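Local coordinates for probable enoyl-CoA hydratase/isomerase (Pseudomonas aeruginosa, PDB 7BOR), which binds coenzyme A and, as a member of the crotonase family, probably acts as a delta(3)-delta(2)-enoyl-CoA isomerase, at residues A[88-93]-A[213-218]; A[72-77]-A[231-236]. All coordinates share one frame; numbering follows the deposited sequence.

Contact 1: A[88-93]-A[213-218]; sequences LLEFPK and PFIEEL
The carboxylate of Glu90 comes near the end of Ile215, whose CD1 methyl lies well off the carboxylate plane, 4.4 Å from OE2. This is a loose graze: the same OE2 is committed to a salt bridge with NE of Arg219, one helical turn beyond Ile215. The Phe214 ring lies apart from the contact, covered on one face by its neighbour Pro213, whose CB sits over the ring centre 4.1 Å above the plane.

The real packing is done by Leu89, in the last turn of helix 80-90. Its CD1 methyl reaches helix 200-233 and touches two residues three positions apart, and therefore on one side of that helix. Ile215 is met at an oblique angle, CD1 to CD1, at 3.9 Å, and its CD1 also lies 4.0 Å from Leu89 CG. Leu218 passes alongside in the opposite direction and presents its CD2 to Leu89 CD1 at 3.3 Å, tighter than carbons normally pack. The CG1 branch of Ile215 leaves opposite the backbone N (chi1 178°), which carries CD1 outward across the gap. Leucine suits position 89 because one methyl of its branched end, CD1, can meet both partners. His113 touches both Leu89 and Leu218, while Ile143 of helix 140-148 touches Leu218.

In fold terms, the long helix 200-233 is laid against the end of a helix that leads into strand 95-99 of the central sheet. Apolar shape carries the join between the two segments; at the margin of the leucine and isoleucine cluster, the salt bridge to Arg219 satisfies the charge of Glu90 and links the two helices.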
# COMPACT_ATOMS: atom_id res chain seq x y z
N LEU A 88 0.81 -5.58 7.35
CA LEU A 88 1.13 -5.96 5.97
C LEU A 88 2.60 -6.36 5.83
O LEU A 88 2.94 -7.43 5.31
CB LEU A 88 0.79 -4.83 5.04
CG LEU A 88 0.96 -5.07 3.53
CD1 LEU A 88 0.08 -6.16 3.05
CD2 LEU A 88 0.64 -3.74 2.86
N LEU A 89 3.50 -5.52 6.35
CA LEU A 89 4.92 -5.84 6.28
C LEU A 89 5.21 -7.25 6.79
O LEU A 89 5.98 -8.01 6.19
CB LEU A 89 5.69 -4.79 7.07
CG LEU A 89 7.16 -5.03 7.27
CD1 LEU A 89 7.90 -4.90 5.91
CD2 LEU A 89 7.67 -4.05 8.28
N GLU A 90 4.58 -7.62 7.90
CA GLU A 90 4.88 -8.91 8.52
C GLU A 90 3.95 -10.02 8.02
O GLU A 90 4.08 -11.16 8.46
CB GLU A 90 4.81 -8.78 10.06
CG GLU A 90 5.58 -7.59 10.61
CD GLU A 90 7.07 -7.89 10.78
OE1 GLU A 90 7.45 -9.03 10.47
OE2 GLU A 90 7.85 -7.02 11.23
N PHE A 91 3.00 -9.71 7.13
CA PHE A 91 2.07 -10.73 6.68
C PHE A 91 2.86 -11.87 6.02
O PHE A 91 3.65 -11.62 5.10
CB PHE A 91 1.08 -10.15 5.71
CG PHE A 91 -0.09 -11.02 5.46
CD1 PHE A 91 -1.07 -11.18 6.41
CD2 PHE A 91 -0.24 -11.64 4.26
CE1 PHE A 91 -2.17 -11.95 6.13
CE2 PHE A 91 -1.33 -12.39 3.98
CZ PHE A 91 -2.28 -12.56 4.91
N PRO A 92 2.73 -13.11 6.51
CA PRO A 92 3.59 -14.19 5.99
C PRO A 92 3.06 -14.91 4.77
O PRO A 92 3.82 -15.69 4.18
CB PRO A 92 3.66 -15.15 7.20
CG PRO A 92 2.31 -14.98 7.84
CD PRO A 92 1.96 -13.52 7.70
N LYS A 93 1.82 -14.74 4.38
CA LYS A 93 1.27 -15.40 3.21
C LYS A 93 1.19 -14.47 2.01
O LYS A 93 1.41 -13.24 2.13
CB LYS A 93 -0.11 -15.98 3.51
CG LYS A 93 -0.14 -16.90 4.76
CD LYS A 93 -1.57 -17.35 5.09
CE LYS A 93 -1.64 -17.95 6.48
NZ LYS A 93 -3.08 -18.08 6.90
N PRO A 213 16.79 -11.21 4.48
CA PRO A 213 18.01 -10.39 4.52
C PRO A 213 17.75 -8.91 4.69
O PRO A 213 18.69 -8.19 5.03
CB PRO A 213 18.67 -10.66 3.17
CG PRO A 213 17.93 -11.92 2.62
CD PRO A 213 16.58 -11.90 3.20
N PHE A 214 16.50 -8.45 4.49
CA PHE A 214 16.16 -7.03 4.40
C PHE A 214 15.29 -6.56 5.57
O PHE A 214 15.17 -5.34 5.79
CB PHE A 214 15.40 -6.74 3.05
CG PHE A 214 16.02 -7.42 1.79
CD1 PHE A 214 17.14 -6.88 1.16
CD2 PHE A 214 15.48 -8.60 1.25
CE1 PHE A 214 17.74 -7.53 0.05
CE2 PHE A 214 16.08 -9.27 0.10
CZ PHE A 214 17.16 -8.68 -0.52
N ILE A 215 14.65 -7.47 6.30
CA ILE A 215 13.52 -7.08 7.14
C ILE A 215 13.98 -6.25 8.35
O ILE A 215 13.27 -5.34 8.80
CB ILE A 215 12.72 -8.32 7.57
CG1 ILE A 215 11.57 -7.92 8.48
CG2 ILE A 215 13.57 -9.32 8.32
CD1 ILE A 215 10.52 -7.14 7.76
N GLU A 216 15.15 -6.55 8.90
CA GLU A 216 15.58 -5.79 10.08
C GLU A 216 15.87 -4.34 9.69
O GLU A 216 15.42 -3.41 10.36
CB GLU A 216 16.80 -6.43 10.73
CG GLU A 216 16.58 -7.85 11.28
CD GLU A 216 17.85 -8.44 11.92
OE1 GLU A 216 18.95 -7.87 11.71
OE2 GLU A 216 17.74 -9.45 12.65
N GLU A 217 16.63 -4.14 8.59
CA GLU A 217 16.87 -2.79 8.09
C GLU A 217 15.55 -2.09 7.77
O GLU A 217 15.32 -0.95 8.20
CB GLU A 217 17.80 -2.81 6.87
CG GLU A 217 18.26 -1.40 6.44
CD GLU A 217 19.36 -1.36 5.37
OE1 GLU A 217 19.38 -2.26 4.48
OE2 GLU A 217 20.21 -0.41 5.41
N LEU A 218 14.66 -2.78 7.06
CA LEU A 218 13.34 -2.22 6.76
C LEU A 218 12.59 -1.83 8.03
O LEU A 218 11.99 -0.75 8.08
CB LEU A 218 12.52 -3.23 5.97
CG LEU A 218 11.19 -2.81 5.36
CD1 LEU A 218 11.34 -1.49 4.62
CD2 LEU A 218 10.74 -3.95 4.41

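Contact 2: A[72-77]-A[231-236]; sequences QPPSLR and TRLRSP
Pro73 lays its ring against the end of helix 200-233, its CB resting 4.1 Å from Leu233 CB and 4.2 Å from Arg234 CG. Here the aliphatic base of the arginine serves as a hydrophobic surface. The guanidinium is turned back by a bend at chi3 (80°), which brings NH1 to 4.0 Å from Pro73 O, obliquely and too far for a hydrogen bond.

Pro74 uses the other end of its ring. Its CA–CB bond leads away from the helix, but CD faces it and meets Leu233 CD1 at 3.8 Å, the two side chains crossing at about a right angle. With CG opposite its own carbonyl carbon (chi1 -84°), Leu233 sends this methyl across to the second proline; the same CD1 is 4.1 Å from Pro74 O. Two successive prolines suit the loop, since their rings are rigid, apolar and hold the backbone extended.

In this crotonase-family fold the loop follows helix 66-71, whose first residue, Ile66, binds CoA, and the side chain of Leu233 is about 7 Å from the bound coenzyme A. Phe69 of that helix packs on both Pro74 and Leu233, which places it between the loop and helix 200-233.

Past Leu233 the chain turns at Arg234, and Ser235 takes the N-cap position of helix 236-245, which leads toward the CoA-binding Arg248; the break may belong to the C-terminal hinge element. Across it, Arg232 NH2 forms a salt bridge with Glu237, while Arg77 from the loop pairs through NH2 with Asp227, earlier in helix 200-233.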
# COMPACT_ATOMS: atom_id res chain seq x y z
N GLN A 72 -5.73 15.10 13.95
CA GLN A 72 -5.15 14.19 14.94
C GLN A 72 -3.91 13.58 14.36
O GLN A 72 -3.90 12.41 13.92
CB GLN A 72 -6.18 13.14 15.37
CG GLN A 72 -5.69 12.01 16.27
CD GLN A 72 -6.85 11.13 16.76
OE1 GLN A 72 -8.01 11.57 16.76
NE2 GLN A 72 -6.54 9.90 17.16
N PRO A 73 -2.80 14.31 14.30
CA PRO A 73 -1.55 13.79 13.73
C PRO A 73 -1.10 12.53 14.46
O PRO A 73 -0.70 12.60 15.63
CB PRO A 73 -0.54 14.93 13.92
CG PRO A 73 -1.36 16.16 14.16
CD PRO A 73 -2.62 15.69 14.85
N PRO A 74 -1.10 11.39 13.77
CA PRO A 74 -0.68 10.15 14.42
C PRO A 74 0.83 10.08 14.56
O PRO A 74 1.58 10.54 13.68
CB PRO A 74 -1.20 9.06 13.46
CG PRO A 74 -1.07 9.69 12.10
CD PRO A 74 -1.30 11.20 12.31
N SER A 75 1.28 9.54 15.71
CA SER A 75 2.58 8.88 15.80
C SER A 75 2.53 7.61 14.97
O SER A 75 1.74 6.71 15.26
CB SER A 75 2.92 8.53 17.25
OG SER A 75 3.91 7.50 17.31
N LEU A 76 3.37 7.53 13.92
CA LEU A 76 3.22 6.42 12.99
C LEU A 76 3.35 5.08 13.71
O LEU A 76 2.52 4.20 13.51
CB LEU A 76 4.21 6.55 11.84
CG LEU A 76 3.52 6.99 10.55
CD1 LEU A 76 2.81 8.33 10.81
CD2 LEU A 76 4.49 7.11 9.39
N ARG A 77 4.36 4.93 14.58
CA ARG A 77 4.51 3.66 15.29
C ARG A 77 3.18 3.20 15.90
O ARG A 77 2.61 2.17 15.52
CB ARG A 77 5.56 3.77 16.41
CG ARG A 77 6.87 4.46 16.10
CD ARG A 77 7.65 4.68 17.40
NE ARG A 77 8.98 5.23 17.16
CZ ARG A 77 10.08 4.50 17.02
NH1 ARG A 77 9.99 3.17 17.11
NH2 ARG A 77 11.25 5.08 16.78
N THR A 231 6.87 14.09 13.15
CA THR A 231 7.26 15.44 13.51
C THR A 231 6.77 16.44 12.46
O THR A 231 6.22 17.50 12.81
CB THR A 231 8.77 15.53 13.67
OG1 THR A 231 9.17 14.71 14.77
CG2 THR A 231 9.22 16.98 13.93
N ARG A 232 6.93 16.09 11.17
CA ARG A 232 6.58 17.03 10.11
C ARG A 232 5.10 17.26 10.05
O ARG A 232 4.66 18.35 9.65
CB ARG A 232 7.10 16.55 8.76
CG ARG A 232 8.63 16.57 8.68
CD ARG A 232 9.12 16.42 7.25
NE ARG A 232 8.71 17.62 6.54
CZ ARG A 232 9.49 18.66 6.36
NH1 ARG A 232 10.75 18.61 6.78
NH2 ARG A 232 9.04 19.73 5.73
N LEU A 233 4.31 16.27 10.44
CA LEU A 233 2.87 16.49 10.39
C LEU A 233 2.41 17.59 11.35
O LEU A 233 1.37 18.28 11.13
CB LEU A 233 2.11 15.22 10.75
CG LEU A 233 1.86 14.18 9.64
CD1 LEU A 233 1.45 12.84 10.28
CD2 LEU A 233 0.83 14.66 8.66
N ARG A 234 3.18 17.76 12.42
CA ARG A 234 2.86 18.72 13.45
C ARG A 234 3.52 20.07 13.22
O ARG A 234 3.35 21.01 14.02
CB ARG A 234 3.31 18.24 14.82
CG ARG A 234 3.01 16.81 15.15
CD ARG A 234 3.79 16.34 16.39
NE ARG A 234 3.14 16.79 17.63
CZ ARG A 234 2.16 16.11 18.24
NH1 ARG A 234 1.71 14.96 17.72
NH2 ARG A 234 1.63 16.59 19.37
N SER A 235 4.37 20.17 12.09
CA SER A 235 5.00 21.41 11.78
C SER A 235 4.17 22.26 10.78
O SER A 235 3.35 21.74 9.96
CB SER A 235 6.38 21.11 11.15
OG SER A 235 6.25 20.99 9.72
N PRO A 236 4.48 23.57 10.81
CA PRO A 236 3.70 24.49 9.93
C PRO A 236 3.75 24.18 8.44
O PRO A 236 2.72 24.40 7.70
CB PRO A 236 4.29 25.87 10.25
CG PRO A 236 4.89 25.70 11.63
CD PRO A 236 5.42 24.29 11.73

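From the N terminus, the chain first reaches 72-77, the loop after helix 66-71, and then 88-93 at the end of helix 80-90. It next builds the later strands of the central sheet and several helices before entering the long helix 200-233. There 213-218 closes the inner loop of contact 1, and 231-236 closes the outer loop of contact 2. The two are thus nested, not crossed. Their centres are 24 Å apart and they do not touch, yet both use helix 200-233: contact 1 fixes its middle to helix 80-90, and contact 2 sets its end beside the CoA-binding region.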